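PDB 5U22: N2152 from Neocallimastix frontalis, which is a family 39 glycoside hydrolase of a rumen anaerobic fungus, probably cleaving rare arabinosyl linkages, built from a TIM barrel and a beta sandwich. Local coordinates for residues A43-P52 with W280-G290; M67-Q78 with V99-W110. One frame throughout, in Å; residues are numbered along the deposited sequence.

Interaction 1 of 2, residues A43-P52 with W280-G290; sequences AHYGLIENVP and WWFVPHPGRLG
Tyr45 lies flat against Trp280 in an offset stack at the seam of a TIM barrel. Residues 43-45 run between the outermost strands of the parallel sheet, Ala43 and Tyr45 bonding through their backbones to Arg68 of strand 66-70 and His44 to Ile278 of strand 275-278, consistent with the place of the barrel's first strand. The six-membered ring of the tryptophan and the phenol ring have centroids 4.0 Å apart and planes turned by 19°, with Trp280 CZ3 over the centre of the tyrosine ring. Tyr45 CB continues the overlap by resting on the face of the five-membered ring, a CH-pi contact. The indole is brought there by a first torsion of 180°, which sets CG opposite the backbone N. Its other face is covered from within its own segment by Val283 CA. Trp280 O hydrogen-bonds a bound buffer molecule, probably from the crystallisation liquor, consistent with this wall bordering the sugar-binding pocket. Tyr45 OH hydrogen-bonds Asp105 OD2. A leucine in place of Tyr45 would probably leave the indole face without its aromatic partner and Asp105 without the hydroxyl.

Beyond the rings the backbones take over. Gly287 N donates to Tyr45 O at 2.9 Å, and Gly287 has no room for a side chain, since a CB would run into Val51. Ile48 CD1 meets Pro286 CG at 4.0 Å, while Pro52, entered through a cis peptide, sets its CG against Leu289 CD1. At the type II turn of residues 43-46, Gly46 O accepts Leu289 N at 2.9 Å, in the carbonyl plane and on a lone pair.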
loop_
_atom_site.group_PDB
_atom_site.type_symbol
_atom_site.label_atom_id
_atom_site.label_comp_id
_atom_site.label_asym_id
_atom_site.label_seq_id
_atom_site.Cartn_x
_atom_site.Cartn_y
_atom_site.Cartn_z
ATOM N N ALA A 43 -2.890 -5.269 2.095
ATOM C CA ALA A 43 -2.662 -5.314 3.540
ATOM C C ALA A 43 -1.891 -6.564 3.940
ATOM O O ALA A 43 -2.061 -7.633 3.351
ATOM C CB ALA A 43 -3.978 -5.267 4.321
ATOM N N HIS A 44 -1.053 -6.410 4.967
ATOM C CA HIS A 44 -0.335 -7.526 5.575
ATOM C C HIS A 44 -1.289 -8.349 6.435
ATOM O O HIS A 44 -1.964 -7.798 7.304
ATOM C CB HIS A 44 0.815 -6.985 6.425
ATOM C CG HIS A 44 1.722 -8.043 6.963
ATOM N ND1 HIS A 44 2.141 -9.108 6.198
ATOM C CD2 HIS A 44 2.307 -8.194 8.176
ATOM C CE1 HIS A 44 2.937 -9.878 6.919
ATOM N NE2 HIS A 44 3.062 -9.341 8.120
ATOM N N TYR A 45 -1.347 -9.669 6.192
ATOM C CA TYR A 45 -2.334 -10.548 6.841
ATOM C C TYR A 45 -3.752 -9.998 6.700
ATOM O O TYR A 45 -4.617 -10.240 7.550
ATOM C CB TYR A 45 -2.031 -10.770 8.326
ATOM C CG TYR A 45 -0.925 -11.755 8.653
ATOM C CD1 TYR A 45 0.415 -11.394 8.534
ATOM C CD2 TYR A 45 -1.227 -13.034 9.142
ATOM C CE1 TYR A 45 1.428 -12.276 8.876
ATOM C CE2 TYR A 45 -0.209 -13.935 9.478
ATOM C CZ TYR A 45 1.110 -13.543 9.353
ATOM O OH TYR A 45 2.119 -14.421 9.684
ATOM N N GLY A 46 -3.994 -9.212 5.646
ATOM C CA GLY A 46 -5.307 -8.624 5.476
ATOM C C GLY A 46 -6.325 -9.599 4.953
ATOM O O GLY A 46 -7.524 -9.407 5.168
ATOM N N LEU A 47 -5.861 -10.645 4.278
ATOM C CA LEU A 47 -6.704 -11.714 3.766
ATOM C C LEU A 47 -6.112 -13.023 4.252
ATOM O O LEU A 47 -4.916 -13.256 4.069
ATOM C CB LEU A 47 -6.756 -11.686 2.235
ATOM C CG LEU A 47 -7.520 -12.808 1.534
ATOM C CD1 LEU A 47 -8.973 -12.826 1.977
ATOM C CD2 LEU A 47 -7.418 -12.644 0.014
ATOM N N ILE A 48 -6.928 -13.864 4.884
ATOM C CA ILE A 48 -6.435 -15.167 5.334
ATOM C C ILE A 48 -7.340 -16.271 4.805
ATOM O O ILE A 48 -8.147 -16.040 3.893
ATOM C CB ILE A 48 -6.302 -15.220 6.866
ATOM C CG1 ILE A 48 -7.653 -14.964 7.547
ATOM C CG2 ILE A 48 -5.262 -14.182 7.334
ATOM C CD1 ILE A 48 -7.545 -15.008 9.061
ATOM N N GLU A 49 -7.205 -17.481 5.361
ATOM C CA GLU A 49 -7.820 -18.652 4.736
ATOM C C GLU A 49 -9.331 -18.507 4.643
ATOM O O GLU A 49 -9.931 -18.859 3.620
ATOM C CB GLU A 49 -7.455 -19.929 5.500
ATOM C CG GLU A 49 -6.016 -20.414 5.293
ATOM C CD GLU A 49 -5.055 -19.839 6.320
ATOM O OE1 GLU A 49 -5.385 -18.794 6.925
ATOM O OE2 GLU A 49 -3.972 -20.443 6.529
ATOM N N ASN A 50 -9.972 -17.997 5.696
ATOM C CA ASN A 50 -11.426 -17.876 5.642
ATOM C C ASN A 50 -11.932 -16.603 6.318
ATOM O O ASN A 50 -13.091 -16.558 6.749
ATOM C CB ASN A 50 -12.096 -19.119 6.262
ATOM C CG ASN A 50 -13.518 -19.336 5.750
ATOM O OD1 ASN A 50 -13.815 -19.059 4.588
ATOM N ND2 ASN A 50 -14.398 -19.828 6.618
ATOM N N VAL A 51 -11.092 -15.578 6.440
ATOM C CA VAL A 51 -11.533 -14.255 6.866
ATOM C C VAL A 51 -10.913 -13.264 5.893
ATOM O O VAL A 51 -9.715 -13.347 5.624
ATOM C CB VAL A 51 -11.132 -13.922 8.313
ATOM C CG1 VAL A 51 -11.810 -12.620 8.762
ATOM C CG2 VAL A 51 -11.490 -15.074 9.270
ATOM N N PRO A 52 -11.725 -12.352 5.324
ATOM C CA PRO A 52 -13.184 -12.274 5.438
ATOM C C PRO A 52 -13.817 -13.514 4.835
ATOM O O PRO A 52 -13.256 -14.090 3.910
ATOM C CB PRO A 52 -13.554 -11.031 4.610
ATOM C CG PRO A 52 -12.272 -10.284 4.399
ATOM C CD PRO A 52 -11.191 -11.329 4.413
ATOM N N TRP A 280 -0.388 -4.756 9.901
ATOM C CA TRP A 280 -1.209 -5.662 10.714
ATOM C C TRP A 280 -0.781 -5.440 12.158
ATOM O O TRP A 280 -0.032 -6.240 12.729
ATOM C CB TRP A 280 -1.023 -7.105 10.286
ATOM C CG TRP A 280 -1.833 -8.093 11.089
ATOM C CD1 TRP A 280 -3.133 -7.964 11.497
ATOM C CD2 TRP A 280 -1.379 -9.355 11.581
ATOM N NE1 TRP A 280 -3.521 -9.083 12.191
ATOM C CE2 TRP A 280 -2.457 -9.947 12.270
ATOM C CE3 TRP A 280 -0.162 -10.046 11.502
ATOM C CZ2 TRP A 280 -2.354 -11.197 12.875
ATOM C CZ3 TRP A 280 -0.063 -11.287 12.094
ATOM C CH2 TRP A 280 -1.152 -11.853 12.773
ATOM N N TRP A 281 -1.237 -4.335 12.750
ATOM C CA TRP A 281 -0.862 -4.061 14.132
ATOM C C TRP A 281 -1.680 -4.851 15.142
ATOM O O TRP A 281 -1.208 -5.060 16.263
ATOM C CB TRP A 281 -0.999 -2.570 14.457
ATOM C CG TRP A 281 0.171 -1.747 14.043
ATOM C CD1 TRP A 281 0.169 -0.713 13.155
ATOM C CD2 TRP A 281 1.520 -1.887 14.496
ATOM N NE1 TRP A 281 1.434 -0.190 13.036
ATOM C CE2 TRP A 281 2.280 -0.894 13.852
ATOM C CE3 TRP A 281 2.156 -2.741 15.404
ATOM C CZ2 TRP A 281 3.645 -0.742 14.068
ATOM C CZ3 TRP A 281 3.505 -2.588 15.620
ATOM C CH2 TRP A 281 4.239 -1.595 14.954
ATOM N N PHE A 282 -2.887 -5.284 14.786
ATOM C CA PHE A 282 -3.807 -5.893 15.744
ATOM C C PHE A 282 -3.845 -7.394 15.490
ATOM O O PHE A 282 -4.719 -7.919 14.799
ATOM C CB PHE A 282 -5.144 -5.208 15.653
ATOM C CG PHE A 282 -5.020 -3.755 15.924
ATOM C CD1 PHE A 282 -4.788 -3.312 17.211
ATOM C CD2 PHE A 282 -4.983 -2.839 14.881
ATOM C CE1 PHE A 282 -4.595 -1.963 17.471
ATOM C CE2 PHE A 282 -4.795 -1.500 15.136
ATOM C CZ PHE A 282 -4.603 -1.061 16.445
ATOM N N VAL A 283 -2.859 -8.072 16.064
ATOM C CA VAL A 283 -2.618 -9.495 15.858
ATOM C C VAL A 283 -3.827 -10.348 16.238
ATOM O O VAL A 283 -4.078 -11.355 15.561
ATOM C CB VAL A 283 -1.343 -9.912 16.610
ATOM C CG1 VAL A 283 -1.136 -11.414 16.546
ATOM C CG2 VAL A 283 -0.140 -9.223 15.994
ATOM N N PRO A 284 -4.626 -10.008 17.261
ATOM C CA PRO A 284 -5.849 -10.797 17.506
ATOM C C PRO A 284 -6.851 -10.797 16.364
ATOM O O PRO A 284 -7.746 -11.650 16.367
ATOM C CB PRO A 284 -6.454 -10.137 18.754
ATOM C CG PRO A 284 -5.280 -9.594 19.478
ATOM C CD PRO A 284 -4.375 -9.081 18.382
ATOM N N HIS A 285 -6.753 -9.887 15.396
ATOM C CA HIS A 285 -7.803 -9.712 14.387
ATOM C C HIS A 285 -7.241 -9.712 12.966
ATOM O O HIS A 285 -7.402 -8.743 12.218
ATOM C CB HIS A 285 -8.587 -8.429 14.664
ATOM C CG HIS A 285 -9.116 -8.336 16.066
ATOM N ND1 HIS A 285 -9.934 -9.299 16.618
ATOM C CD2 HIS A 285 -8.943 -7.395 17.024
ATOM C CE1 HIS A 285 -10.238 -8.957 17.858
ATOM N NE2 HIS A 285 -9.654 -7.803 18.128
ATOM N N PRO A 286 -6.632 -10.813 12.538
ATOM C CA PRO A 286 -6.183 -10.904 11.146
ATOM C C PRO A 286 -7.377 -11.014 10.214
ATOM O O PRO A 286 -8.493 -11.332 10.623
ATOM C CB PRO A 286 -5.349 -12.183 11.128
ATOM C CG PRO A 286 -6.028 -13.043 12.166
ATOM C CD PRO A 286 -6.476 -12.095 13.249
ATOM N N GLY A 287 -7.129 -10.734 8.943
ATOM C CA GLY A 287 -8.163 -10.923 7.947
ATOM C C GLY A 287 -9.108 -9.756 7.796
ATOM O O GLY A 287 -10.182 -9.908 7.201
ATOM N N ARG A 288 -8.739 -8.576 8.293
ATOM C CA ARG A 288 -9.628 -7.422 8.206
ATOM C C ARG A 288 -9.148 -6.391 7.192
ATOM O O ARG A 288 -9.507 -5.213 7.292
ATOM C CB ARG A 288 -9.813 -6.798 9.589
ATOM C CG ARG A 288 -10.591 -7.725 10.492
ATOM C CD ARG A 288 -11.025 -7.055 11.779
ATOM N NE ARG A 288 -11.741 -8.000 12.636
ATOM C CZ ARG A 288 -12.115 -7.713 13.877
ATOM N NH1 ARG A 288 -11.841 -6.517 14.376
ATOM N NH2 ARG A 288 -12.758 -8.613 14.614
ATOM N N LEU A 289 -8.338 -6.822 6.222
ATOM C CA LEU A 289 -7.991 -6.042 5.043
ATOM C C LEU A 289 -7.197 -4.785 5.382
ATOM O O LEU A 289 -7.110 -3.868 4.564
ATOM C CB LEU A 289 -9.262 -5.701 4.243
ATOM C CG LEU A 289 -9.936 -6.967 3.694
ATOM C CD1 LEU A 289 -11.332 -6.695 3.120
ATOM C CD2 LEU A 289 -9.050 -7.598 2.640
ATOM N N GLY A 290 -6.567 -4.752 6.561
ATOM C CA GLY A 290 -5.819 -3.596 7.014
ATOM C C GLY A 290 -6.679 -2.689 7.873
ATOM O O GLY A 290 -6.639 -1.464 7.734
#

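Interaction 2 of 2, residues M67-Q78 with V99-W110; sequences MRAPARAGNGRQ and VTIELADILPGW
Met67 pairs with Val99 where two neighbouring parallel strands of the TIM barrel, 66-70 and 98-102, run side by side as the outer members of a beta-alpha-beta unit. Met67 O takes the amide of Thr100 at 2.7 Å. Arg68 comes next, its chain extended with CG opposite the backbone N (chi1 -172°); the chain crosses Thr100, Arg68 CG lying 3.9 Å from Thr100 CB, and the guanidinium arrives at Glu102. There OE2 lies over the guanidinium face, 3.6 Å from Arg68 NH2: the attraction is one of charge, with no N-H aimed at the oxygen. Glu143 and Glu246 provide further salt bridges to the same arginine. Ala69 bonds Thr100 O through its N and Glu102 N through its O, while its methyl turns to the other side of the sheet, against Val99. Pro70 CB packs on Asp105 CB at 3.5 Å. The sheet pairing ends with Ala71 N to Glu102 O, and Ala71 CB settles among Ile101, Leu103 and Ile106.

The chain then loops out. Arg72 CG runs alongside Ile106 CG1, and a type II turn from Gly74 to Arg77 leads back. A water joins Ile106 O to Arg77 NH1, weakly on the arginine side, where Glu123 is the salt-bridge partner. Gln78 N donates to Asp105 O at 3.0 Å. Its side chain bends at chi2 (70°) and NE2 grips two carbonyls, Leu107 O and Gly109 O, each at 2.9 Å and in the amide plane. With both N-H groups thus engaged, the amide's rotation is fixed, and one glutamine ties the two loops together beyond the strands.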
loop_
_atom_site.group_PDB
_atom_site.type_symbol
_atom_site.label_atom_id
_atom_site.label_comp_id
_atom_site.label_asym_id
_atom_site.label_seq_id
_atom_site.Cartn_x
_atom_site.Cartn_y
_atom_site.Cartn_z
ATOM N N MET A 67 -1.420 -8.164 -1.874
ATOM C CA MET A 67 -1.478 -8.473 -0.452
ATOM C C MET A 67 -0.131 -9.011 0.021
ATOM O O MET A 67 0.782 -9.246 -0.773
ATOM C CB MET A 67 -2.580 -9.497 -0.161
ATOM C CG MET A 67 -3.951 -9.090 -0.649
ATOM S SD MET A 67 -4.641 -7.619 0.156
ATOM C CE MET A 67 -5.165 -8.245 1.752
ATOM N N ARG A 68 -0.015 -9.245 1.331
ATOM C CA ARG A 68 1.161 -9.888 1.910
ATOM C C ARG A 68 0.709 -10.959 2.888
ATOM O O ARG A 68 -0.241 -10.757 3.651
ATOM C CB ARG A 68 2.060 -8.861 2.614
ATOM C CG ARG A 68 3.428 -9.368 3.115
ATOM C CD ARG A 68 4.284 -8.118 3.306
ATOM N NE ARG A 68 5.626 -8.264 3.871
ATOM C CZ ARG A 68 5.953 -7.916 5.119
ATOM N NH1 ARG A 68 5.025 -7.487 5.971
ATOM N NH2 ARG A 68 7.212 -8.017 5.522
ATOM N N ALA A 69 1.376 -12.107 2.846
ATOM C CA ALA A 69 0.954 -13.243 3.651
ATOM C C ALA A 69 2.176 -14.066 4.016
ATOM O O ALA A 69 3.178 -14.038 3.290
ATOM C CB ALA A 69 -0.075 -14.113 2.905
ATOM N N PRO A 70 2.123 -14.806 5.124
ATOM C CA PRO A 70 3.256 -15.650 5.519
ATOM C C PRO A 70 3.408 -16.856 4.609
ATOM O O PRO A 70 2.426 -17.449 4.161
ATOM C CB PRO A 70 2.878 -16.094 6.936
ATOM C CG PRO A 70 1.342 -16.077 6.920
ATOM C CD PRO A 70 1.029 -14.837 6.116
ATOM N N ALA A 71 4.666 -17.255 4.377
ATOM C CA ALA A 71 4.911 -18.433 3.548
ATOM C C ALA A 71 4.320 -19.695 4.174
ATOM O O ALA A 71 3.892 -20.604 3.451
ATOM C CB ALA A 71 6.416 -18.609 3.299
ATOM N N ARG A 72 4.297 -19.775 5.510
ATOM C CA ARG A 72 3.681 -20.878 6.233
ATOM C C ARG A 72 2.884 -20.327 7.406
ATOM O O ARG A 72 3.192 -19.259 7.935
ATOM C CB ARG A 72 4.721 -21.870 6.761
ATOM C CG ARG A 72 5.565 -22.524 5.698
ATOM C CD ARG A 72 4.746 -23.459 4.817
ATOM N NE ARG A 72 5.597 -24.455 4.178
ATOM C CZ ARG A 72 5.232 -25.261 3.180
ATOM N NH1 ARG A 72 4.019 -25.203 2.646
ATOM N NH2 ARG A 72 6.102 -26.148 2.717
ATOM N N ALA A 73 1.853 -21.062 7.806
ATOM C CA ALA A 73 1.078 -20.711 8.986
ATOM C C ALA A 73 0.759 -21.980 9.767
ATOM O O ALA A 73 0.765 -23.086 9.220
ATOM C CB ALA A 73 -0.222 -19.976 8.616
ATOM N N GLY A 74 0.445 -21.807 11.044
ATOM C CA GLY A 74 0.068 -22.956 11.846
ATOM C C GLY A 74 1.131 -23.384 12.833
ATOM O O GLY A 74 1.917 -22.562 13.309
ATOM N N ASN A 75 1.165 -24.680 13.144
ATOM C CA ASN A 75 2.052 -25.192 14.180
ATOM C C ASN A 75 3.504 -24.838 13.899
ATOM O O ASN A 75 4.041 -25.160 12.837
ATOM C CB ASN A 75 1.905 -26.709 14.285
ATOM C CG ASN A 75 2.706 -27.277 15.430
ATOM O OD1 ASN A 75 2.421 -26.991 16.588
ATOM N ND2 ASN A 75 3.716 -28.078 15.118
ATOM N N GLY A 76 4.144 -24.187 14.864
ATOM C CA GLY A 76 5.552 -23.882 14.749
ATOM C C GLY A 76 5.884 -22.690 13.884
ATOM O O GLY A 76 7.072 -22.387 13.707
ATOM N N ARG A 77 4.880 -22.009 13.341
ATOM C CA ARG A 77 5.089 -20.884 12.451
ATOM C C ARG A 77 4.909 -19.588 13.237
ATOM O O ARG A 77 4.620 -19.592 14.438
ATOM C CB ARG A 77 4.131 -20.967 11.261
ATOM C CG ARG A 77 4.075 -22.334 10.597
ATOM C CD ARG A 77 5.440 -22.898 10.259
ATOM N NE ARG A 77 5.303 -24.035 9.353
ATOM C CZ ARG A 77 6.325 -24.631 8.747
ATOM N NH1 ARG A 77 7.558 -24.201 8.948
ATOM N NH2 ARG A 77 6.102 -25.645 7.927
ATOM N N GLN A 78 5.099 -18.459 12.551
ATOM C CA GLN A 78 4.943 -17.174 13.221
ATOM C C GLN A 78 3.523 -16.984 13.738
ATOM O O GLN A 78 3.327 -16.520 14.864
ATOM C CB GLN A 78 5.308 -16.029 12.276
ATOM C CG GLN A 78 5.156 -14.628 12.878
ATOM C CD GLN A 78 6.189 -14.287 13.950
ATOM O OE1 GLN A 78 6.016 -13.326 14.691
ATOM N NE2 GLN A 78 7.267 -15.053 14.021
ATOM N N VAL A 99 0.053 -11.584 -4.366
ATOM C CA VAL A 99 0.323 -11.655 -2.934
ATOM C C VAL A 99 1.810 -11.907 -2.701
ATOM O O VAL A 99 2.423 -12.759 -3.357
ATOM C CB VAL A 99 -0.550 -12.717 -2.236
ATOM C CG1 VAL A 99 -0.364 -14.111 -2.864
ATOM C CG2 VAL A 99 -0.260 -12.729 -0.750
ATOM N N THR A 100 2.384 -11.148 -1.773
ATOM C CA THR A 100 3.789 -11.262 -1.401
ATOM C C THR A 100 3.982 -12.460 -0.476
ATOM O O THR A 100 3.221 -12.642 0.479
ATOM C CB THR A 100 4.234 -9.984 -0.687
ATOM O OG1 THR A 100 4.058 -8.852 -1.551
ATOM C CG2 THR A 100 5.691 -10.074 -0.234
ATOM N N ILE A 101 5.015 -13.262 -0.743
ATOM C CA ILE A 101 5.389 -14.382 0.122
ATOM C C ILE A 101 6.388 -13.906 1.173
ATOM O O ILE A 101 7.557 -13.668 0.862
ATOM C CB ILE A 101 5.992 -15.529 -0.690
ATOM C CG1 ILE A 101 4.973 -16.044 -1.703
ATOM C CG2 ILE A 101 6.459 -16.640 0.250
ATOM C CD1 ILE A 101 5.570 -16.888 -2.814
ATOM N N GLU A 102 5.960 -13.845 2.432
ATOM C CA GLU A 102 6.845 -13.430 3.534
ATOM C C GLU A 102 7.504 -14.676 4.123
ATOM O O GLU A 102 6.952 -15.347 4.995
ATOM C CB GLU A 102 6.062 -12.661 4.591
ATOM C CG GLU A 102 6.949 -12.013 5.680
ATOM C CD GLU A 102 6.152 -11.574 6.909
ATOM O OE1 GLU A 102 5.002 -12.034 7.069
ATOM O OE2 GLU A 102 6.678 -10.775 7.714
ATOM N N LEU A 103 8.706 -14.995 3.641
ATOM C CA LEU A 103 9.361 -16.230 4.068
ATOM C C LEU A 103 9.712 -16.216 5.552
ATOM O O LEU A 103 9.760 -17.282 6.175
ATOM C CB LEU A 103 10.630 -16.465 3.238
ATOM C CG LEU A 103 10.434 -16.747 1.747
ATOM C CD1 LEU A 103 11.764 -16.662 0.990
ATOM C CD2 LEU A 103 9.823 -18.123 1.567
ATOM N N ALA A 104 9.972 -15.034 6.131
ATOM C CA ALA A 104 10.394 -14.973 7.531
ATOM C C ALA A 104 9.395 -15.658 8.449
ATOM O O ALA A 104 9.783 -16.253 9.461
ATOM C CB ALA A 104 10.584 -13.517 7.972
ATOM N N ASP A 105 8.110 -15.608 8.113
ATOM C CA ASP A 105 7.115 -16.116 9.052
ATOM C C ASP A 105 7.023 -17.640 9.054
ATOM O O ASP A 105 6.189 -18.200 9.775
ATOM C CB ASP A 105 5.758 -15.474 8.772
ATOM C CG ASP A 105 5.646 -14.098 9.399
ATOM O OD1 ASP A 105 6.708 -13.519 9.717
ATOM O OD2 ASP A 105 4.515 -13.610 9.623
ATOM N N ILE A 106 7.867 -18.322 8.279
ATOM C CA ILE A 106 8.148 -19.731 8.548
ATOM C C ILE A 106 8.534 -19.923 10.007
ATOM O O ILE A 106 8.230 -20.963 10.614
ATOM C CB ILE A 106 9.265 -20.242 7.610
ATOM C CG1 ILE A 106 8.746 -20.412 6.182
ATOM C CG2 ILE A 106 9.879 -21.561 8.137
ATOM C CD1 ILE A 106 9.827 -20.791 5.209
ATOM N N LEU A 107 9.186 -18.943 10.590
ATOM C CA LEU A 107 9.817 -19.027 11.907
ATOM C C LEU A 107 8.936 -18.433 12.997
ATOM O O LEU A 107 8.274 -17.413 12.774
ATOM C CB LEU A 107 11.156 -18.290 11.906
ATOM C CG LEU A 107 12.160 -18.794 10.871
ATOM C CD1 LEU A 107 13.426 -17.942 10.948
ATOM C CD2 LEU A 107 12.466 -20.280 11.086
ATOM N N PRO A 108 8.960 -19.039 14.184
ATOM C CA PRO A 108 8.191 -18.518 15.315
ATOM C C PRO A 108 8.983 -17.490 16.110
ATOM O O PRO A 108 10.208 -17.410 16.030
ATOM C CB PRO A 108 7.964 -19.779 16.158
ATOM C CG PRO A 108 9.300 -20.494 16.016
ATOM C CD PRO A 108 9.742 -20.232 14.568
ATOM N N GLY A 109 8.252 -16.706 16.897
ATOM C CA GLY A 109 8.856 -15.766 17.831
ATOM C C GLY A 109 9.089 -14.398 17.220
ATOM O O GLY A 109 9.235 -14.236 16.010
ATOM N N TRP A 110 9.099 -13.384 18.083
ATOM C CA TRP A 110 9.504 -12.037 17.681
ATOM C C TRP A 110 10.447 -11.453 18.731
ATOM O O TRP A 110 10.034 -11.211 19.871
ATOM C CB TRP A 110 8.298 -11.113 17.485
ATOM C CG TRP A 110 8.690 -9.768 16.923
ATOM C CD1 TRP A 110 9.023 -8.652 17.632
ATOM C CD2 TRP A 110 8.797 -9.409 15.537
ATOM N NE1 TRP A 110 9.328 -7.617 16.777
ATOM C CE2 TRP A 110 9.200 -8.055 15.485
ATOM C CE3 TRP A 110 8.588 -10.097 14.337
ATOM C CZ2 TRP A 110 9.397 -7.370 14.275
ATOM C CZ3 TRP A 110 8.797 -9.418 13.131
ATOM C CH2 TRP A 110 9.195 -8.066 13.114
HETATM O O HOH W 1 8.942 -23.479 11.196
HETATM O O HOH W 2 5.327 -16.724 16.804
#

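Interactions 1 and 2 have centres about 13 Å apart on the same side of the chain's centre, and they touch. Along the sequence residues 67-78 and 99-110 both fall between 43-52 and 280-290, so a local beta-alpha-beta contact sits within a contact that brings together loops 228 residues apart. Residues 43-45 bond on one side to strand 66-70, which interaction 2 pairs with strand 98-102, and on the other to strand 275-278, whose following loop supplies 280-290. Their junction is direct: Tyr45 N is 3.0 Å from Arg68 O. Trp280 and Trp110 each lie close to bound buffer, consistent with both contacts bordering the substrate pocket of this hydrolase.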